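Long-range contacts in formate oxidase (Aspergillus oryzae, PDB 5ZU3), which probably oxidises formate as a flavoenzyme of the GMC oxidoreductase family, with its FAD cofactor bound here in the 8-formyl form: residues M71-D76 with N445-F450; K106-Q111 with L387-F392; L423-S428 with I546-D551. The protein carries 1 engineered substitution. One frame throughout, in Å; residues are numbered along the deposited sequence. Where two conformers were deposited one is given.

The contacts lie in a row, 2 next to 3 and 3 next to 1. Interactions 2 and 3, with centres 9 Å apart, touch between Thr108 and Asp551 and between the backbones of His391 and Val424. Interaction 1 lies about 16 Å from interaction 3, centre to centre, where Asn449 O packs against Ser428 CB, and 25 Å from interaction 2. In sequence, interaction 2 falls between the segments of interaction 1, whereas interaction 3 straddles residues 445-450. Strands 392-397 and 415-423, paired in the large mixed sheet, adjoin segments 387-392 and 423-428. Distant parts of a GMC oxidoreductase are tied together, with the side chain of Ile549 in interaction 3 about 9 Å from the bound flavin.

Interaction 1: residues M71-D76 with N445-F450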
# COMPACT_ATOMS: atom_id res chain seq x y z
N MET A 71 14.78 3.47 7.15
CA MET A 71 14.47 2.16 6.57
C MET A 71 14.93 1.04 7.48
O MET A 71 14.21 0.07 7.71
CB MET A 71 15.18 2.01 5.21
CG MET A 71 14.77 3.06 4.17
SD MET A 71 13.10 2.74 3.53
CE MET A 71 12.46 4.38 3.66
N VAL A 72 16.15 1.16 7.98
CA VAL A 72 16.78 0.14 8.79
C VAL A 72 17.42 0.84 9.97
O VAL A 72 18.04 1.90 9.81
CB VAL A 72 17.84 -0.65 7.99
CG1 VAL A 72 18.55 -1.65 8.90
CG2 VAL A 72 17.20 -1.36 6.79
N ARG A 73 17.25 0.26 11.17
CA ARG A 73 17.96 0.73 12.37
C ARG A 73 18.40 -0.50 13.15
O ARG A 73 17.68 -0.96 14.03
CB ARG A 73 17.10 1.66 13.23
CG ARG A 73 17.91 2.25 14.39
CD ARG A 73 17.11 3.20 15.21
NE ARG A 73 17.01 4.47 14.50
CZ ARG A 73 15.94 5.25 14.52
NH1 ARG A 73 15.93 6.38 13.83
NH2 ARG A 73 14.88 4.92 15.25
N ARG A 74 19.59 -1.00 12.83
CA ARG A 74 20.24 -2.11 13.52
C ARG A 74 21.54 -1.59 14.13
O ARG A 74 22.03 -0.52 13.76
CB ARG A 74 20.57 -3.26 12.55
CG ARG A 74 19.38 -3.94 11.86
CD ARG A 74 19.82 -4.81 10.64
NE ARG A 74 21.00 -5.62 10.96
CZ ARG A 74 20.94 -6.89 11.36
NH1 ARG A 74 19.76 -7.49 11.51
NH2 ARG A 74 22.06 -7.54 11.64
N ASP A 75 22.12 -2.37 15.04
CA ASP A 75 23.40 -1.96 15.61
C ASP A 75 24.51 -1.98 14.57
O ASP A 75 25.45 -1.19 14.67
CB ASP A 75 23.77 -2.81 16.82
CG ASP A 75 22.96 -2.46 18.08
OD1 ASP A 75 22.15 -1.50 18.00
OD2 ASP A 75 23.14 -3.12 19.15
N ASP A 76 24.42 -2.84 13.56
CA ASP A 76 25.46 -2.92 12.54
C ASP A 76 25.20 -2.03 11.32
O ASP A 76 26.09 -1.90 10.48
CB ASP A 76 25.68 -4.37 12.12
CG ASP A 76 24.44 -5.01 11.47
OD1 ASP A 76 23.38 -4.35 11.30
OD2 ASP A 76 24.54 -6.23 11.17
N ASN A 445 8.34 11.39 12.88
CA ASN A 445 9.54 10.59 12.69
C ASN A 445 9.14 9.15 12.46
O ASN A 445 8.19 8.65 13.07
CB ASN A 445 10.49 10.78 13.86
CG ASN A 445 11.36 12.01 13.63
OD1 ASN A 445 11.87 12.22 12.52
ND2 ASN A 445 11.43 12.89 14.63
N ILE A 446 9.79 8.53 11.48
CA ILE A 446 9.31 7.27 10.92
C ILE A 446 10.47 6.29 10.89
O ILE A 446 11.49 6.54 10.23
CB ILE A 446 8.71 7.47 9.52
CG1 ILE A 446 7.63 8.57 9.54
CG2 ILE A 446 8.10 6.18 9.02
CD1 ILE A 446 7.00 8.86 8.20
N ASN A 447 10.32 5.17 11.59
CA ASN A 447 11.30 4.09 11.60
C ASN A 447 10.62 2.79 11.23
O ASN A 447 9.81 2.26 12.01
CB ASN A 447 11.96 3.97 12.98
CG ASN A 447 12.88 2.79 13.07
OD1 ASN A 447 13.35 2.28 12.06
ND2 ASN A 447 13.14 2.34 14.28
N LEU A 448 10.95 2.25 10.05
CA LEU A 448 10.33 1.02 9.59
C LEU A 448 10.95 -0.22 10.22
O LEU A 448 10.30 -1.27 10.30
CB LEU A 448 10.44 0.93 8.07
CG LEU A 448 9.57 1.96 7.35
CD1 LEU A 448 9.79 1.89 5.86
CD2 LEU A 448 8.12 1.71 7.73
N ASN A 449 12.18 -0.11 10.70
CA ASN A 449 12.84 -1.19 11.41
C ASN A 449 12.88 -2.47 10.57
O ASN A 449 12.63 -3.58 11.08
CB ASN A 449 12.17 -1.43 12.76
CG ASN A 449 13.00 -2.29 13.66
OD1 ASN A 449 14.23 -2.24 13.62
ND2 ASN A 449 12.33 -3.10 14.50
N PHE A 450 13.18 -2.32 9.28
CA PHE A 450 13.34 -3.46 8.41
C PHE A 450 14.54 -4.27 8.87
O PHE A 450 15.60 -3.72 9.20
CB PHE A 450 13.58 -3.02 6.96
CG PHE A 450 12.35 -2.53 6.24
CD1 PHE A 450 11.08 -3.07 6.52
CD2 PHE A 450 12.46 -1.58 5.24
CE1 PHE A 450 9.98 -2.65 5.82
CE2 PHE A 450 11.35 -1.13 4.55
CZ PHE A 450 10.11 -1.66 4.83
O HOH W 1 15.00 -0.00 15.67
O HOH W 2 16.16 -2.38 11.58
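Phe450 meets Met71 with both its backbone and its side chain. Phe450 N donates to Met71 O at 3.0 Å, arriving in the carbonyl plane. Followed outward, Phe450 CB lies 3.2 Å from Met71 O and also meets Val72 CG2 at 4.0 Å, where the side chains of Val72 and Phe450 cross at about a right angle. With chi1 at -76°, CG turns beside the residue's own N, and the root of the ring therefore stays near the carbonyl that this N binds: CG and CD2 both lie beside that oxygen, Phe450 CD2 at 3.4 Å from Met71 O. Further out, Phe450 CE2 lies 4.4 Å from Met71 SD, a thin contact. Leu448 CB sits over one ring face, and Leu448 CD1 runs beside Met71 SD at 4.1 Å. A methionine, bent at chi2 and chi3, suits this place because its flexible thioether can follow both neighbours.

The other side of the contact is polar. Asn447 OD1 accepts from Asn449 N at 3.0 Å, closing an Asx turn, and Asn449 adopts the left-handed backbone conformation that asparagine tolerates well. One water links the two segments, accepting from Arg73 N and donating to Asn449 OD1 and Phe450 O. One face of the Arg73 guanidinium lies over Asn447 CG, while its charge is met by Glu78.

Strand 67-73 pairs with strand 78-81, where Met71 and Val72 form a classic beta bulge opposite Arg79. Strand 445-447 is an outer strand of the sheet with 431-434 and 302-304, and Arg74 reaches across to helix 494-504.

Interaction 2: residues K106-Q111 with L387-F392; sequences KATFDQ and LGQPHF
Leu387, Ala107 and Gln389 carry this contact, in which a short helix, 106-110, rests against the loop that leads into strand 392-397 of a GMC oxidoreductase fold. Ala107 CB points at the loop and meets Leu387 CB at 3.5 Å. The small methyl lets the loop backbone come close, with the two CA atoms 6.1 Å apart. Leu387 then extends its side chain along the helix surface, and Leu387 CD1 lies 3.7 Å from Ala107 CB. One helical turn after Ala107, Gln111 approaches the same leucine methyl from the opposite direction, though Gln111 was modelled in two conformers and this part of the contact is less certain.

Gln389 supplies the polar half. The loop turns at Gly388, whose backbone angles would press a side chain against the preceding carbonyl oxygen, and this brings Gln389 round to face the helix. Its chain is bent at chi2 (101°), which folds the amide back beside its own loop, where Gln389 OE1 accepts from Leu387 N at 2.9 Å. That bond helps to set the rotation of the amide and leaves the NH2 end directed at the helix. A glutamine suits the place because its one flat group can accept from the loop and donate to the helix at once. A water accepts from both Gln389 NE2 and, in one of its conformers, Gln111 NE2. The hydroxyl of Thr108 has its stronger partner in Asp551, an arrangement consistent with Thr108 receiving from the amide and giving to the carboxylate. The helix-side link is accordingly modest: Gln389 NE2 reaches Thr108 OG1 in a weak hydrogen bond of 3.3 Å, and Gln389 CG lies equally close to that same oxygen.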
# COMPACT_ATOMS: atom_id res chain seq x y z
N LYS A 106 -5.98 -16.24 3.08
CA LYS A 106 -7.04 -16.48 4.05
C LYS A 106 -6.47 -16.76 5.44
O LYS A 106 -6.97 -16.26 6.45
CB LYS A 106 -7.92 -17.63 3.56
CG LYS A 106 -8.80 -18.33 4.58
CD LYS A 106 -9.82 -19.21 3.82
CE LYS A 106 -10.52 -20.19 4.74
NZ LYS A 106 -10.96 -19.57 6.00
N ALA A 107 -5.39 -17.53 5.51
CA ALA A 107 -4.85 -17.89 6.81
C ALA A 107 -4.43 -16.64 7.58
O ALA A 107 -4.57 -16.58 8.81
CB ALA A 107 -3.67 -18.84 6.64
N THR A 108 -3.92 -15.64 6.87
CA THR A 108 -3.48 -14.42 7.51
C THR A 108 -4.65 -13.61 8.04
O THR A 108 -4.64 -13.14 9.18
CB THR A 108 -2.64 -13.62 6.51
OG1 THR A 108 -1.50 -14.40 6.15
CG2 THR A 108 -2.18 -12.32 7.12
N PHE A 109 -5.66 -13.41 7.20
CA PHE A 109 -6.83 -12.65 7.64
C PHE A 109 -7.56 -13.34 8.78
O PHE A 109 -8.10 -12.66 9.67
CB PHE A 109 -7.75 -12.42 6.45
CG PHE A 109 -7.29 -11.32 5.54
CD1 PHE A 109 -7.63 -10.00 5.80
CD2 PHE A 109 -6.52 -11.61 4.43
CE1 PHE A 109 -7.22 -8.99 4.96
CE2 PHE A 109 -6.11 -10.60 3.58
CZ PHE A 109 -6.46 -9.29 3.85
N ASP A 110 -7.57 -14.67 8.81
CA ASP A 110 -8.22 -15.34 9.92
C ASP A 110 -7.57 -14.95 11.23
O ASP A 110 -8.26 -14.77 12.25
CB ASP A 110 -8.18 -16.86 9.76
CG ASP A 110 -9.24 -17.37 8.82
OD1 ASP A 110 -10.13 -16.57 8.43
OD2 ASP A 110 -9.21 -18.57 8.49
N GLN A 111 -6.24 -14.77 11.22
CA GLN A 111 -5.50 -14.41 12.42
C GLN A 111 -5.81 -12.99 12.91
O GLN A 111 -5.48 -12.67 14.05
CB GLN A 111 -3.99 -14.58 12.18
CG GLN A 111 -3.43 -15.97 12.54
CD GLN A 111 -1.96 -16.16 12.16
OE1 GLN A 111 -1.12 -16.48 13.01
NE2 GLN A 111 -1.64 -15.95 10.88
N LEU A 387 1.30 -20.99 8.26
CA LEU A 387 0.00 -21.46 7.80
C LEU A 387 -0.07 -21.54 6.27
O LEU A 387 -1.14 -21.37 5.69
CB LEU A 387 -1.12 -20.58 8.35
CG LEU A 387 -1.15 -20.22 9.83
CD1 LEU A 387 -2.39 -19.37 10.11
CD2 LEU A 387 -1.14 -21.45 10.73
N GLY A 388 1.05 -21.77 5.61
CA GLY A 388 1.04 -22.00 4.17
C GLY A 388 1.07 -20.76 3.29
O GLY A 388 1.02 -20.90 2.05
N GLN A 389 1.17 -19.57 3.88
CA GLN A 389 1.17 -18.32 3.12
C GLN A 389 2.37 -18.24 2.17
O GLN A 389 3.36 -18.96 2.33
CB GLN A 389 1.18 -17.14 4.09
CG GLN A 389 0.07 -17.16 5.10
CD GLN A 389 0.52 -17.65 6.46
OE1 GLN A 389 1.22 -18.67 6.57
NE2 GLN A 389 0.10 -16.95 7.52
N PRO A 390 2.30 -17.35 1.18
CA PRO A 390 3.49 -17.08 0.37
C PRO A 390 4.63 -16.59 1.25
O PRO A 390 4.43 -16.10 2.37
CB PRO A 390 3.03 -15.96 -0.59
CG PRO A 390 1.56 -16.02 -0.59
CD PRO A 390 1.16 -16.52 0.77
N HIS A 391 5.86 -16.74 0.75
CA HIS A 391 7.00 -16.07 1.36
C HIS A 391 7.29 -14.75 0.65
O HIS A 391 7.71 -13.79 1.28
CB HIS A 391 8.25 -16.97 1.33
CG HIS A 391 8.24 -18.06 2.35
ND1 HIS A 391 8.75 -19.32 2.10
CD2 HIS A 391 7.80 -18.09 3.64
CE1 HIS A 391 8.63 -20.07 3.18
NE2 HIS A 391 8.06 -19.35 4.13
N PHE A 392 7.08 -14.69 -0.67
CA PHE A 392 7.41 -13.49 -1.42
C PHE A 392 6.28 -13.09 -2.35
O PHE A 392 5.42 -13.90 -2.70
CB PHE A 392 8.68 -13.66 -2.21
CG PHE A 392 9.90 -13.67 -1.35
CD1 PHE A 392 10.31 -14.84 -0.71
CD2 PHE A 392 10.61 -12.49 -1.15
CE1 PHE A 392 11.44 -14.84 0.11
CE2 PHE A 392 11.75 -12.49 -0.33
CZ PHE A 392 12.16 -13.66 0.30
O HOH W 3 0.99 -16.54 10.54

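Interaction 3: residues L423-S428 with I546-D551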
# COMPACT_ATOMS: atom_id res chain seq x y z
N LEU A 423 9.50 -9.26 0.45
CA LEU A 423 9.26 -10.23 1.53
C LEU A 423 7.92 -9.89 2.20
O LEU A 423 7.79 -8.88 2.90
CB LEU A 423 10.41 -10.21 2.53
CG LEU A 423 10.24 -10.94 3.86
CD1 LEU A 423 10.07 -12.48 3.69
CD2 LEU A 423 11.41 -10.61 4.81
N VAL A 424 6.90 -10.72 1.96
CA VAL A 424 5.56 -10.35 2.39
C VAL A 424 5.24 -10.90 3.76
O VAL A 424 4.27 -10.44 4.38
CB VAL A 424 4.50 -10.82 1.37
CG1 VAL A 424 4.61 -10.01 0.08
CG2 VAL A 424 4.64 -12.30 1.07
N ARG A 425 6.04 -11.82 4.29
CA ARG A 425 5.82 -12.37 5.62
C ARG A 425 7.08 -12.24 6.47
O ARG A 425 7.64 -13.24 6.94
CB ARG A 425 5.37 -13.82 5.52
CG ARG A 425 3.91 -13.98 5.12
CD ARG A 425 3.00 -14.12 6.35
NE ARG A 425 3.03 -12.89 7.17
CZ ARG A 425 2.24 -11.85 6.94
NH1 ARG A 425 1.37 -11.87 5.93
NH2 ARG A 425 2.30 -10.77 7.72
N PRO A 426 7.53 -11.01 6.75
CA PRO A 426 8.72 -10.84 7.59
C PRO A 426 8.39 -11.13 9.04
O PRO A 426 7.24 -11.11 9.47
CB PRO A 426 9.09 -9.37 7.39
CG PRO A 426 7.79 -8.70 7.03
CD PRO A 426 6.83 -9.73 6.52
N ILE A 427 9.43 -11.38 9.82
CA ILE A 427 9.23 -11.60 11.24
C ILE A 427 9.92 -10.54 12.10
O ILE A 427 9.95 -10.66 13.33
CB ILE A 427 9.69 -13.01 11.65
CG1 ILE A 427 11.16 -13.21 11.27
CG2 ILE A 427 8.79 -14.05 10.98
CD1 ILE A 427 11.85 -14.33 12.02
N SER A 428 10.49 -9.52 11.48
CA SER A 428 11.06 -8.44 12.27
C SER A 428 9.97 -7.74 13.09
O SER A 428 8.83 -7.55 12.63
CB SER A 428 11.78 -7.43 11.38
OG SER A 428 13.07 -7.91 11.07
N ILE A 546 -4.81 -1.69 10.23
CA ILE A 546 -4.49 -3.06 9.81
C ILE A 546 -3.62 -3.76 10.85
O ILE A 546 -2.50 -3.33 11.12
CB ILE A 546 -3.82 -3.02 8.43
CG1 ILE A 546 -4.86 -2.52 7.42
CG2 ILE A 546 -3.24 -4.37 8.07
CD1 ILE A 546 -4.35 -2.32 6.01
N PRO A 547 -4.10 -4.84 11.47
CA PRO A 547 -3.35 -5.46 12.58
C PRO A 547 -2.28 -6.48 12.20
O PRO A 547 -1.36 -6.71 13.00
CB PRO A 547 -4.47 -6.13 13.41
CG PRO A 547 -5.48 -6.50 12.38
CD PRO A 547 -5.43 -5.45 11.29
N ILE A 548 -2.42 -7.14 11.05
CA ILE A 548 -1.42 -8.07 10.52
C ILE A 548 -1.32 -7.80 9.02
O ILE A 548 -2.32 -7.90 8.31
CB ILE A 548 -1.77 -9.55 10.76
CG1 ILE A 548 -2.00 -9.86 12.24
CG2 ILE A 548 -0.69 -10.48 10.17
CD1 ILE A 548 -2.44 -11.33 12.49
N ILE A 549 -0.13 -7.45 8.55
CA ILE A 549 -0.02 -6.94 7.18
C ILE A 549 -0.33 -8.06 6.20
O ILE A 549 0.17 -9.19 6.37
CB ILE A 549 1.38 -6.35 6.93
CG1 ILE A 549 1.48 -5.74 5.54
CG2 ILE A 549 2.46 -7.41 7.07
CD1 ILE A 549 2.79 -4.99 5.28
N PRO A 550 -1.18 -7.83 5.21
CA PRO A 550 -1.46 -8.87 4.21
C PRO A 550 -0.19 -9.35 3.51
O PRO A 550 0.87 -8.70 3.58
CB PRO A 550 -2.43 -8.18 3.23
CG PRO A 550 -3.17 -7.20 4.09
CD PRO A 550 -2.20 -6.76 5.19
N ASP A 551 -0.32 -10.47 2.78
CA ASP A 551 0.80 -11.20 2.19
C ASP A 551 1.12 -10.70 0.77
O ASP A 551 1.52 -11.50 -0.09
CB ASP A 551 0.49 -12.69 2.16
CG ASP A 551 -0.23 -13.19 3.42
OD1 ASP A 551 -1.45 -13.05 3.50
OD2 ASP A 551 0.40 -13.73 4.35
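The guanidinium of Arg425 turns its edge to Ile549 O and Asp551 OD2, using one flat group to bind two different kinds of oxygen. Its outer end, NH1 and NH2, converges on a single backbone acceptor: Arg425 NH1 and Arg425 NH2 each donate to Ile549 O at 3.0 Å. The oxygen lies practically in the guanidinium plane, so both N-H groups share it from the rim.

NH1 has a second hydrogen, and this goes to the carboxylate, where Arg425 NH1 and Asp551 OD2 form a salt bridge of 2.6 Å. Here the two flat groups stand nearly perpendicular, 79° apart. Asp551 OD2 lies close to the guanidinium plane, yet the arginine reaches it from above the carboxylate plane. Folds at chi2 (-94°) and chi3 (64°) bring the arginine head back toward residues 549-551 and lay Arg425 CD 3.3 Å from Asp551 OD2. Arginine fits because its planar head offers several N-H groups in one plane; aspartate fits because its short side chain brings a carboxylate whose OD2 also pairs with Thr108 OG1 while OD1 pairs with His105 N.

Apolar groups fill in around it. Ile549 CG2 rests 3.4 Å from Arg425 NH2, as the two side chains slide past each other in opposite directions. The branched Val424 sets its CB and both methyls round the backbone carbonyl of Asp551, with Val424 CB 3.4 Å from Asp551 O. The contact thus joins two loops near the cofactor: the side chain of Ile549 is about 9 Å from the bound 8-formyl-FAD, and loop 546-551 follows the FAD-binding Ala543.

Strand 415-423 leads into the arginine's loop, and helix 555-572 follows that of the aspartate. Helix 106-110 packs against both loops, with Thr108 touching Arg425 and Ile548, while helix 454-473 borders Leu423 and Pro426.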